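PDB 6GMF: putative cytochrome P450 hydroxylase from Chondromyces apiculatus DSM 436, which probably works as a haem-dependent cytochrome P450 monooxygenase that uses molecular oxygen to oxidise terpenes. Local coordinates for residues 61-66 with 282-287; 77-82 with 224-229; 154-159 with 183-188. All coordinates share one frame; numbering follows the deposited sequence.

Contact 1: 61-66 with 282-287; sequences WAASLP and CIFRQT. With HEM (protoporphyrin IX containing Fe), chain B.
W61 lays its indole against F284, and the packing is densest there. F284 CB sits over one face of the indole, 4.0 Å from the centroid of the five-membered ring, and further along the same side chain F284 CD1 comes to 3.6 Å from W61 CZ3. The phenyl and the six-membered ring of W61 meet obliquely, with planes 45° apart. S64 closes on the phenyl: its CB stands over a face of the F284 ring, 3.7 Å from the centroid, a CH-pi contact. With chi1 at 78°, S64 OG lies between its own backbone N and carbonyl carbon and hydrogen-bonds to W61 O, which also accepts from S64 N. I283 adds its CB, 3.7 Å from W61 CZ2.

In the P450 fold, 282-287 runs from the loop after the K helix (266-276) into strand 285-287 of the mixed sheet, a strand paired with 56-57 and 303-306. Here it presents R285, which like W61 binds the haem. R285 NH1 donates to haem O2A over 2.8 Å and also to F284 O; R285 NH2 donates almost straight to O1A (2.9 Å, 174°). W61 NE1, at the indole edge, supplies a second N-H to O2A at 2.9 Å. Two donors therefore grip O2A, and the guanidinium charge is likely to favour an ionised propionate, whose other oxygen lies beside I283 CD1.

Between W61 and S64 the packing is looser. A62 turns its CB away and is exposed, and A63 reaches the phenyl only at 4.3 Å, from CB to F284 CD2, while its methyl also touches V303.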
# COMPACT_ATOMS: atom_id res chain seq x y z
N TRP A 61 14.29 0.14 6.06
CA TRP A 61 13.00 0.75 6.38
C TRP A 61 13.13 1.70 7.56
O TRP A 61 12.35 2.63 7.68
CB TRP A 61 11.92 -0.29 6.65
CG TRP A 61 11.26 -0.75 5.40
CD1 TRP A 61 11.52 -1.89 4.72
CD2 TRP A 61 10.28 -0.02 4.64
NE1 TRP A 61 10.72 -1.95 3.62
CE2 TRP A 61 9.93 -0.83 3.56
CE3 TRP A 61 9.62 1.20 4.83
CZ2 TRP A 61 8.98 -0.43 2.62
CZ3 TRP A 61 8.66 1.59 3.91
CH2 TRP A 61 8.34 0.76 2.82
N ALA A 62 14.15 1.50 8.42
CA ALA A 62 14.34 2.46 9.53
C ALA A 62 14.50 3.90 9.01
O ALA A 62 14.11 4.82 9.71
CB ALA A 62 15.51 2.06 10.39
N ALA A 63 15.04 4.08 7.80
CA ALA A 63 15.29 5.39 7.16
C ALA A 63 13.99 6.11 6.80
O ALA A 63 14.01 7.32 6.51
CB ALA A 63 16.15 5.20 5.93
N SER A 64 12.86 5.38 6.75
CA SER A 64 11.58 5.94 6.37
C SER A 64 10.84 6.54 7.58
O SER A 64 9.79 7.17 7.43
CB SER A 64 10.70 4.89 5.73
OG SER A 64 10.14 4.06 6.73
N LEU A 65 11.32 6.24 8.79
CA LEU A 65 10.54 6.51 9.99
C LEU A 65 10.62 8.00 10.29
O LEU A 65 11.65 8.62 10.03
CB LEU A 65 11.04 5.67 11.15
CG LEU A 65 10.77 4.17 11.04
CD1 LEU A 65 11.39 3.41 12.21
CD2 LEU A 65 9.28 3.87 10.92
N PRO A 66 9.55 8.61 10.86
CA PRO A 66 9.58 10.05 11.15
C PRO A 66 10.59 10.27 12.28
O PRO A 66 10.57 9.51 13.26
CB PRO A 66 8.14 10.35 11.58
CG PRO A 66 7.66 9.04 12.18
CD PRO A 66 8.33 7.96 11.35
N CYS A 282 8.21 3.18 -4.28
CA CYS A 282 9.43 2.58 -3.94
C CYS A 282 9.36 2.01 -2.54
O CYS A 282 8.40 2.29 -1.82
CB CYS A 282 10.59 3.55 -4.05
SG CYS A 282 10.53 4.91 -2.87
N ILE A 283 10.39 1.21 -2.22
CA ILE A 283 10.51 0.67 -0.92
C ILE A 283 11.94 0.92 -0.44
O ILE A 283 12.66 1.60 -1.12
CB ILE A 283 10.02 -0.77 -0.88
CG1 ILE A 283 10.77 -1.68 -1.86
CG2 ILE A 283 8.50 -0.80 -1.08
CD1 ILE A 283 10.23 -3.12 -1.88
N PHE A 284 12.29 0.38 0.73
CA PHE A 284 13.56 0.72 1.36
C PHE A 284 14.43 -0.51 1.60
O PHE A 284 13.93 -1.56 2.06
CB PHE A 284 13.32 1.40 2.71
CG PHE A 284 12.78 2.80 2.59
CD1 PHE A 284 11.46 3.04 2.23
CD2 PHE A 284 13.61 3.89 2.78
CE1 PHE A 284 10.98 4.33 2.14
CE2 PHE A 284 13.12 5.19 2.71
CZ PHE A 284 11.81 5.39 2.38
N ARG A 285 15.75 -0.35 1.34
CA ARG A 285 16.74 -1.37 1.66
C ARG A 285 18.01 -0.68 2.18
O ARG A 285 18.16 0.50 1.98
CB ARG A 285 17.09 -2.24 0.45
CG ARG A 285 15.92 -3.04 -0.13
CD ARG A 285 15.54 -4.18 0.79
NE ARG A 285 14.56 -5.07 0.16
CZ ARG A 285 13.25 -4.97 0.32
NH1 ARG A 285 12.70 -3.90 0.88
NH2 ARG A 285 12.49 -6.00 -0.07
N GLN A 286 18.90 -1.44 2.80
CA GLN A 286 20.25 -0.95 3.16
C GLN A 286 21.27 -2.00 2.78
O GLN A 286 21.07 -3.22 3.06
CB GLN A 286 20.33 -0.64 4.65
CG GLN A 286 21.68 -0.03 5.03
CD GLN A 286 21.79 0.30 6.50
OE1 GLN A 286 21.39 -0.46 7.37
NE2 GLN A 286 22.45 1.41 6.78
N THR A 287 22.34 -1.56 2.12
CA THR A 287 23.37 -2.53 1.76
C THR A 287 24.20 -2.86 2.99
O THR A 287 24.51 -2.02 3.79
CB THR A 287 24.27 -2.04 0.63
OG1 THR A 287 24.83 -0.79 1.03
CG2 THR A 287 23.50 -1.83 -0.65
CHA HEM B . 4.59 -5.58 2.29
CHB HEM B . 2.74 -3.03 -1.22
CHC HEM B . -1.60 -3.43 0.90
CHD HEM B . 0.34 -5.64 4.61
C1A HEM B . 4.45 -4.88 1.12
C2A HEM B . 5.52 -4.73 0.20
C3A HEM B . 4.99 -3.97 -0.79
C4A HEM B . 3.63 -3.72 -0.47
CMA HEM B . 5.67 -3.40 -2.02
CAA HEM B . 6.93 -5.24 0.28
CBA HEM B . 7.86 -4.37 1.18
CGA HEM B . 9.31 -4.81 1.14
O1A HEM B . 9.68 -5.70 0.34
O2A HEM B . 10.08 -4.12 1.88
C1B HEM B . 1.36 -2.88 -0.96
C2B HEM B . 0.41 -2.24 -1.83
C3B HEM B . -0.81 -2.32 -1.25
C4B HEM B . -0.61 -3.07 -0.00
CMB HEM B . 0.82 -1.61 -3.10
CAB HEM B . -2.18 -1.88 -1.74
CBB HEM B . -2.37 -1.69 -3.00
C1C HEM B . -1.51 -4.10 2.06
C2C HEM B . -2.62 -4.38 2.94
C3C HEM B . -2.01 -5.02 4.00
C4C HEM B . -0.62 -5.08 3.79
CMC HEM B . -4.07 -4.19 2.63
CAC HEM B . -2.61 -5.60 5.20
CBC HEM B . -3.84 -5.40 5.61
C1D HEM B . 1.66 -5.77 4.27
C2D HEM B . 2.66 -6.39 5.20
C3D HEM B . 3.84 -6.38 4.54
C4D HEM B . 3.58 -5.77 3.24
CMD HEM B . 2.27 -6.92 6.57
CAD HEM B . 5.15 -6.90 5.06
CBD HEM B . 5.51 -8.34 4.66
CGD HEM B . 6.89 -8.76 5.12
O1D HEM B . 7.11 -9.99 5.16
O2D HEM B . 7.76 -7.90 5.41
NA HEM B . 3.28 -4.26 0.69
NB HEM B . 0.68 -3.35 0.08
NC HEM B . -0.30 -4.49 2.60
ND HEM B . 2.30 -5.35 3.13
FE HEM B . 1.50 -4.47 1.59
O HOH W 1 2.06 -2.53 2.56

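Contact 2: 77-82 with 224-229; sequences PSIVQV and LSFANT. With HEM (protoporphyrin IX containing Fe), chain B.
S78 and T229 join hydroxyl to hydroxyl, S78 OG to T229 OG1 at 2.9 Å, with either able to donate. The bond ties the loop before the C helix (86-94) to helix 220-251, the long central helix of the P450 fold, and S78 is the head of an ST turn: its OG also accepts from V80 N over 3.3 Å and at 172°, which is nearly straight.

T229 can be traced outward from the helix. Its CB points toward the loop, with S78 OG its nearest side-chain neighbour across the contact. OG1, placed beside the backbone N and anti to the carbonyl carbon (chi1 -68°), meets S78 OG and a water 3.2 Å away; I79 N donates to the same water at 2.9 Å. The methyl CG2, the other branch, passes S78 OG at 3.5 Å and ends 3.8 Å from the haem methyl CMD. One residue thus divides its branches between a polar bridge and the porphyrin rim. An alanine at S78 would remove OG and would probably leave V80 N without its acceptor and the T229 hydroxyl without its direct mate on the loop.

S225 OG, one helical turn earlier, has P77 O and P76 O both within weak reach of its one proton, and which takes it is not settled; its link to the water is weak too.

The apolar part is carried by I79, which also touches H87 and R91 on the C helix. I79 CG2 approaches F226 CD1 at the ring edge, 4.3 Å away, and its CD1 lies beside haem O1D. The haem methyl CMD lies oblique to the F226 ring, 3.9 Å from CE1.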
# COMPACT_ATOMS: atom_id res chain seq x y z
N PRO A 77 10.04 -4.32 16.20
CA PRO A 77 9.86 -3.64 14.93
C PRO A 77 8.77 -4.32 14.09
O PRO A 77 8.43 -5.44 14.35
CB PRO A 77 11.24 -3.79 14.26
CG PRO A 77 11.74 -5.10 14.83
CD PRO A 77 11.30 -5.06 16.28
N SER A 78 8.27 -3.59 13.10
CA SER A 78 7.43 -4.15 12.06
C SER A 78 8.15 -5.33 11.39
O SER A 78 9.36 -5.26 11.13
CB SER A 78 7.14 -3.05 11.08
OG SER A 78 6.39 -3.56 9.99
N ILE A 79 7.38 -6.36 11.06
CA ILE A 79 7.82 -7.44 10.23
C ILE A 79 8.57 -6.93 8.98
O ILE A 79 9.52 -7.58 8.58
CB ILE A 79 6.67 -8.39 9.88
CG1 ILE A 79 7.16 -9.68 9.23
CG2 ILE A 79 5.63 -7.69 9.05
CD1 ILE A 79 6.06 -10.59 8.79
N VAL A 80 8.27 -5.73 8.46
CA VAL A 80 8.86 -5.30 7.23
C VAL A 80 10.30 -4.85 7.47
O VAL A 80 11.05 -4.67 6.52
CB VAL A 80 8.02 -4.19 6.57
CG1 VAL A 80 8.23 -2.84 7.21
CG2 VAL A 80 8.28 -4.10 5.07
N GLN A 81 10.69 -4.64 8.72
CA GLN A 81 12.04 -4.27 9.07
C GLN A 81 12.92 -5.48 9.42
O GLN A 81 14.10 -5.27 9.64
CB GLN A 81 12.03 -3.33 10.28
CG GLN A 81 11.34 -2.01 10.00
CD GLN A 81 11.72 -0.96 11.01
OE1 GLN A 81 11.68 -1.17 12.22
NE2 GLN A 81 12.12 0.19 10.51
N VAL A 82 12.38 -6.69 9.40
CA VAL A 82 13.10 -7.82 9.90
C VAL A 82 13.72 -8.59 8.73
O VAL A 82 13.11 -8.85 7.69
CB VAL A 82 12.17 -8.69 10.76
CG1 VAL A 82 12.88 -9.91 11.32
CG2 VAL A 82 11.54 -7.86 11.87
N LEU A 224 0.96 -7.07 18.87
CA LEU A 224 0.59 -5.65 18.82
C LEU A 224 1.31 -5.00 17.65
O LEU A 224 0.72 -4.18 16.94
CB LEU A 224 0.97 -4.96 20.14
CG LEU A 224 0.22 -5.49 21.36
CD1 LEU A 224 0.73 -4.81 22.61
CD2 LEU A 224 -1.29 -5.30 21.19
N SER A 225 2.61 -5.30 17.49
CA SER A 225 3.37 -4.70 16.40
C SER A 225 2.77 -5.09 15.03
O SER A 225 2.71 -4.21 14.14
CB SER A 225 4.82 -5.03 16.49
OG SER A 225 5.47 -4.69 15.27
N PHE A 226 2.29 -6.33 14.88
CA PHE A 226 1.72 -6.77 13.61
C PHE A 226 0.36 -6.08 13.36
O PHE A 226 0.07 -5.65 12.23
CB PHE A 226 1.66 -8.29 13.50
CG PHE A 226 1.16 -8.75 12.15
CD1 PHE A 226 1.95 -8.61 11.00
CD2 PHE A 226 -0.09 -9.29 12.01
CE1 PHE A 226 1.48 -9.03 9.77
CE2 PHE A 226 -0.55 -9.71 10.77
CZ PHE A 226 0.24 -9.58 9.65
N ALA A 227 -0.45 -5.91 14.42
CA ALA A 227 -1.68 -5.16 14.33
C ALA A 227 -1.41 -3.75 13.81
O ALA A 227 -2.11 -3.23 12.94
CB ALA A 227 -2.39 -5.14 15.66
N ASN A 228 -0.39 -3.08 14.38
CA ASN A 228 -0.04 -1.75 14.02
C ASN A 228 0.41 -1.75 12.56
O ASN A 228 0.07 -0.82 11.78
CB ASN A 228 1.07 -1.22 14.94
CG ASN A 228 1.49 0.20 14.63
OD1 ASN A 228 0.86 1.15 15.10
ND2 ASN A 228 2.52 0.36 13.84
N THR A 229 1.21 -2.75 12.19
CA THR A 229 1.73 -2.85 10.80
C THR A 229 0.55 -2.91 9.82
O THR A 229 0.63 -2.34 8.73
CB THR A 229 2.69 -4.03 10.61
OG1 THR A 229 3.84 -3.69 11.38
CG2 THR A 229 3.09 -4.28 9.18
CHA HEM B . 4.59 -5.58 2.29
CHB HEM B . 2.74 -3.03 -1.22
CHC HEM B . -1.60 -3.43 0.90
CHD HEM B . 0.34 -5.64 4.61
C1A HEM B . 4.45 -4.88 1.12
C2A HEM B . 5.52 -4.73 0.20
C3A HEM B . 4.99 -3.97 -0.79
C4A HEM B . 3.63 -3.72 -0.47
CMA HEM B . 5.67 -3.40 -2.02
CAA HEM B . 6.93 -5.24 0.28
CBA HEM B . 7.86 -4.37 1.18
CGA HEM B . 9.31 -4.81 1.14
O1A HEM B . 9.68 -5.70 0.34
O2A HEM B . 10.08 -4.12 1.88
C1B HEM B . 1.36 -2.88 -0.96
C2B HEM B . 0.41 -2.24 -1.83
C3B HEM B . -0.81 -2.32 -1.25
C4B HEM B . -0.61 -3.07 -0.00
CMB HEM B . 0.82 -1.61 -3.10
CAB HEM B . -2.18 -1.88 -1.74
CBB HEM B . -2.37 -1.69 -3.00
C1C HEM B . -1.51 -4.10 2.06
C2C HEM B . -2.62 -4.38 2.94
C3C HEM B . -2.01 -5.02 4.00
C4C HEM B . -0.62 -5.08 3.79
CMC HEM B . -4.07 -4.19 2.63
CAC HEM B . -2.61 -5.60 5.20
CBC HEM B . -3.84 -5.40 5.61
C1D HEM B . 1.66 -5.77 4.27
C2D HEM B . 2.66 -6.39 5.20
C3D HEM B . 3.84 -6.38 4.54
C4D HEM B . 3.58 -5.77 3.24
CMD HEM B . 2.27 -6.92 6.57
CAD HEM B . 5.15 -6.90 5.06
CBD HEM B . 5.51 -8.34 4.66
CGD HEM B . 6.89 -8.76 5.12
O1D HEM B . 7.11 -9.99 5.16
O2D HEM B . 7.76 -7.90 5.41
NA HEM B . 3.28 -4.26 0.69
NB HEM B . 0.68 -3.35 0.08
NC HEM B . -0.30 -4.49 2.60
ND HEM B . 2.30 -5.35 3.13
FE HEM B . 1.50 -4.47 1.59
O HOH W 2 4.81 -6.53 12.39
O HOH W 1 2.06 -2.53 2.56

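Contact 3: 154-159 with 183-188; sequences ADFKRW and QEFYAY
W159 and R158 reach from helix 153-163 to E184 on helix 177-198. By their place in the chain these are the F and G helices of the P450 fold, a pair that in this family generally covers the substrate-access side. The two short segments run roughly antiparallel, 138° between their directions, with axes 10.2 Å apart.

Charge and hydrogen bonding converge on one atom, E184 OE2. The R158 chain bends at chi3 (68°), and its NH2 meets OE2 on the syn side, tilted out of the carboxylate plane, in a salt bridge of 2.9 Å, the guanidinium and carboxylate planes standing 88° apart. W159 NE1 takes the anti lone pair of OE2 at 3.0 Å, in the indole plane, and a water donates a further bond while accepting from R158 NE. R158 also grips D155 OD1 with NH1 (2.9 Å) and NH2. Its guanidinium thus stands between two acids and would be expected to offset their mutual repulsion; D155 OD2 also pairs with R152 and E184 OE1 with R180.

Backbone and ring contacts centre on the indole of W159. F185 CA lies over the six-membered ring, 3.9 Å from its centroid and almost on the ring normal, a CH-pi contact; D155 O, from the indole's own helix, sits above the opposite face.

Apolar side-chain packing completes the interface. W159 CH2 touches Y188 CB at 3.6 Å, the rings oblique, while Y188 OH bonds to A149 N. F156 and F185, both also resting on L231 of helix 220-251, meet with F156 CE2 at the F185 ring edge, 4.2 Å from F185 CE2.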
# COMPACT_ATOMS: atom_id res chain seq x y z
N ALA A 154 -14.18 5.38 16.15
CA ALA A 154 -13.76 6.75 15.83
C ALA A 154 -12.33 7.04 16.31
O ALA A 154 -11.56 7.66 15.61
CB ALA A 154 -14.77 7.71 16.39
N ASP A 155 -11.96 6.51 17.48
CA ASP A 155 -10.57 6.56 17.91
C ASP A 155 -9.68 5.85 16.88
O ASP A 155 -8.66 6.34 16.50
CB ASP A 155 -10.31 5.90 19.27
CG ASP A 155 -10.80 6.66 20.49
OD1 ASP A 155 -10.95 7.93 20.39
OD2 ASP A 155 -11.02 5.98 21.51
N PHE A 156 -10.16 4.71 16.35
CA PHE A 156 -9.35 3.94 15.39
C PHE A 156 -9.15 4.75 14.11
O PHE A 156 -8.07 4.74 13.50
CB PHE A 156 -10.02 2.61 15.08
CG PHE A 156 -9.16 1.66 14.28
CD1 PHE A 156 -9.16 1.71 12.90
CD2 PHE A 156 -8.31 0.74 14.89
CE1 PHE A 156 -8.45 0.81 12.13
CE2 PHE A 156 -7.55 -0.11 14.12
CZ PHE A 156 -7.60 -0.07 12.74
N LYS A 157 -10.20 5.43 13.67
CA LYS A 157 -10.10 6.34 12.53
C LYS A 157 -9.03 7.42 12.79
O LYS A 157 -8.25 7.68 11.92
CB LYS A 157 -11.44 6.97 12.18
CG LYS A 157 -11.37 8.06 11.11
CD LYS A 157 -12.73 8.61 10.74
CE LYS A 157 -12.78 9.81 9.81
NZ LYS A 157 -11.68 10.79 10.02
N ARG A 158 -9.05 8.02 13.98
CA ARG A 158 -8.11 9.06 14.27
C ARG A 158 -6.68 8.51 14.23
O ARG A 158 -5.82 9.12 13.67
CB ARG A 158 -8.42 9.70 15.62
CG ARG A 158 -7.48 10.83 15.98
CD ARG A 158 -7.84 11.50 17.30
NE ARG A 158 -7.66 10.70 18.50
CZ ARG A 158 -8.60 10.00 19.14
NH1 ARG A 158 -9.89 10.03 18.77
NH2 ARG A 158 -8.25 9.18 20.10
N TRP A 159 -6.46 7.35 14.84
CA TRP A 159 -5.16 6.72 14.84
C TRP A 159 -4.71 6.46 13.39
O TRP A 159 -3.61 6.82 13.01
CB TRP A 159 -5.14 5.43 15.65
CG TRP A 159 -5.64 5.57 17.05
CD1 TRP A 159 -5.51 6.67 17.85
CD2 TRP A 159 -6.24 4.55 17.86
NE1 TRP A 159 -6.06 6.41 19.09
CE2 TRP A 159 -6.54 5.13 19.10
CE3 TRP A 159 -6.64 3.24 17.62
CZ2 TRP A 159 -7.16 4.41 20.12
CZ3 TRP A 159 -7.31 2.55 18.60
CH2 TRP A 159 -7.56 3.14 19.83
N GLN A 183 0.62 5.71 21.06
CA GLN A 183 0.44 5.27 22.45
C GLN A 183 -1.00 4.79 22.68
O GLN A 183 -1.19 3.75 23.28
CB GLN A 183 0.80 6.33 23.48
CG GLN A 183 2.30 6.59 23.58
N GLU A 184 -1.99 5.54 22.16
CA GLU A 184 -3.39 5.13 22.41
C GLU A 184 -3.72 3.81 21.69
O GLU A 184 -4.45 2.95 22.23
CB GLU A 184 -4.36 6.22 21.96
CG GLU A 184 -4.31 7.48 22.80
CD GLU A 184 -5.14 8.62 22.25
OE1 GLU A 184 -5.31 9.62 22.98
OE2 GLU A 184 -5.57 8.53 21.10
N PHE A 185 -3.22 3.67 20.46
CA PHE A 185 -3.38 2.43 19.67
C PHE A 185 -2.92 1.22 20.48
O PHE A 185 -3.63 0.24 20.62
CB PHE A 185 -2.59 2.49 18.36
CG PHE A 185 -2.66 1.23 17.52
CD1 PHE A 185 -1.78 0.18 17.75
CD2 PHE A 185 -3.63 1.07 16.54
CE1 PHE A 185 -1.86 -1.00 17.02
CE2 PHE A 185 -3.69 -0.11 15.79
CZ PHE A 185 -2.81 -1.14 16.03
N TYR A 186 -1.73 1.34 21.03
CA TYR A 186 -1.14 0.19 21.74
C TYR A 186 -1.80 -0.01 23.11
O TYR A 186 -1.99 -1.12 23.53
CB TYR A 186 0.37 0.30 21.89
CG TYR A 186 1.14 0.03 20.62
CD1 TYR A 186 0.90 -1.13 19.89
CD2 TYR A 186 2.04 0.94 20.12
CE1 TYR A 186 1.61 -1.41 18.74
CE2 TYR A 186 2.76 0.67 18.96
CZ TYR A 186 2.52 -0.49 18.25
OH TYR A 186 3.23 -0.80 17.13
N ALA A 187 -2.27 1.07 23.74
CA ALA A 187 -2.95 0.94 25.01
C ALA A 187 -4.25 0.16 24.79
O ALA A 187 -4.56 -0.83 25.46
CB ALA A 187 -3.16 2.31 25.60
N TYR A 188 -4.99 0.57 23.76
CA TYR A 188 -6.22 -0.07 23.47
C TYR A 188 -5.98 -1.52 23.05
O TYR A 188 -6.62 -2.48 23.56
CB TYR A 188 -6.98 0.70 22.38
CG TYR A 188 -8.21 -0.06 21.94
CD1 TYR A 188 -9.25 -0.28 22.83
CD2 TYR A 188 -8.36 -0.58 20.65
CE1 TYR A 188 -10.38 -0.99 22.48
CE2 TYR A 188 -9.49 -1.29 20.29
CZ TYR A 188 -10.50 -1.50 21.21
OH TYR A 188 -11.63 -2.18 20.86
O HOH W 3 -4.95 10.52 19.19

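How the contacts relate
The chain enters contact 1 at 61-66, passes through 77-82, both halves of contact 3 and then 224-229, and returns to contact 1 at 282-287, so each contact encloses the next in sequence. Contacts 1 and 2, their centres 14 Å apart, both touch the haem and share the chain between strand 56-57 and helix 86-94; they meet where W61 CD1 lies 3.3 Å from V80 O. Contact 3 is 16 Å from contact 2 and 25 Å from contact 1, between centres. F185 and Y186 pack on N228, so helix 220-251 joins the haem neighbourhood to the outer helix pair 153-163 and 177-198 by packing.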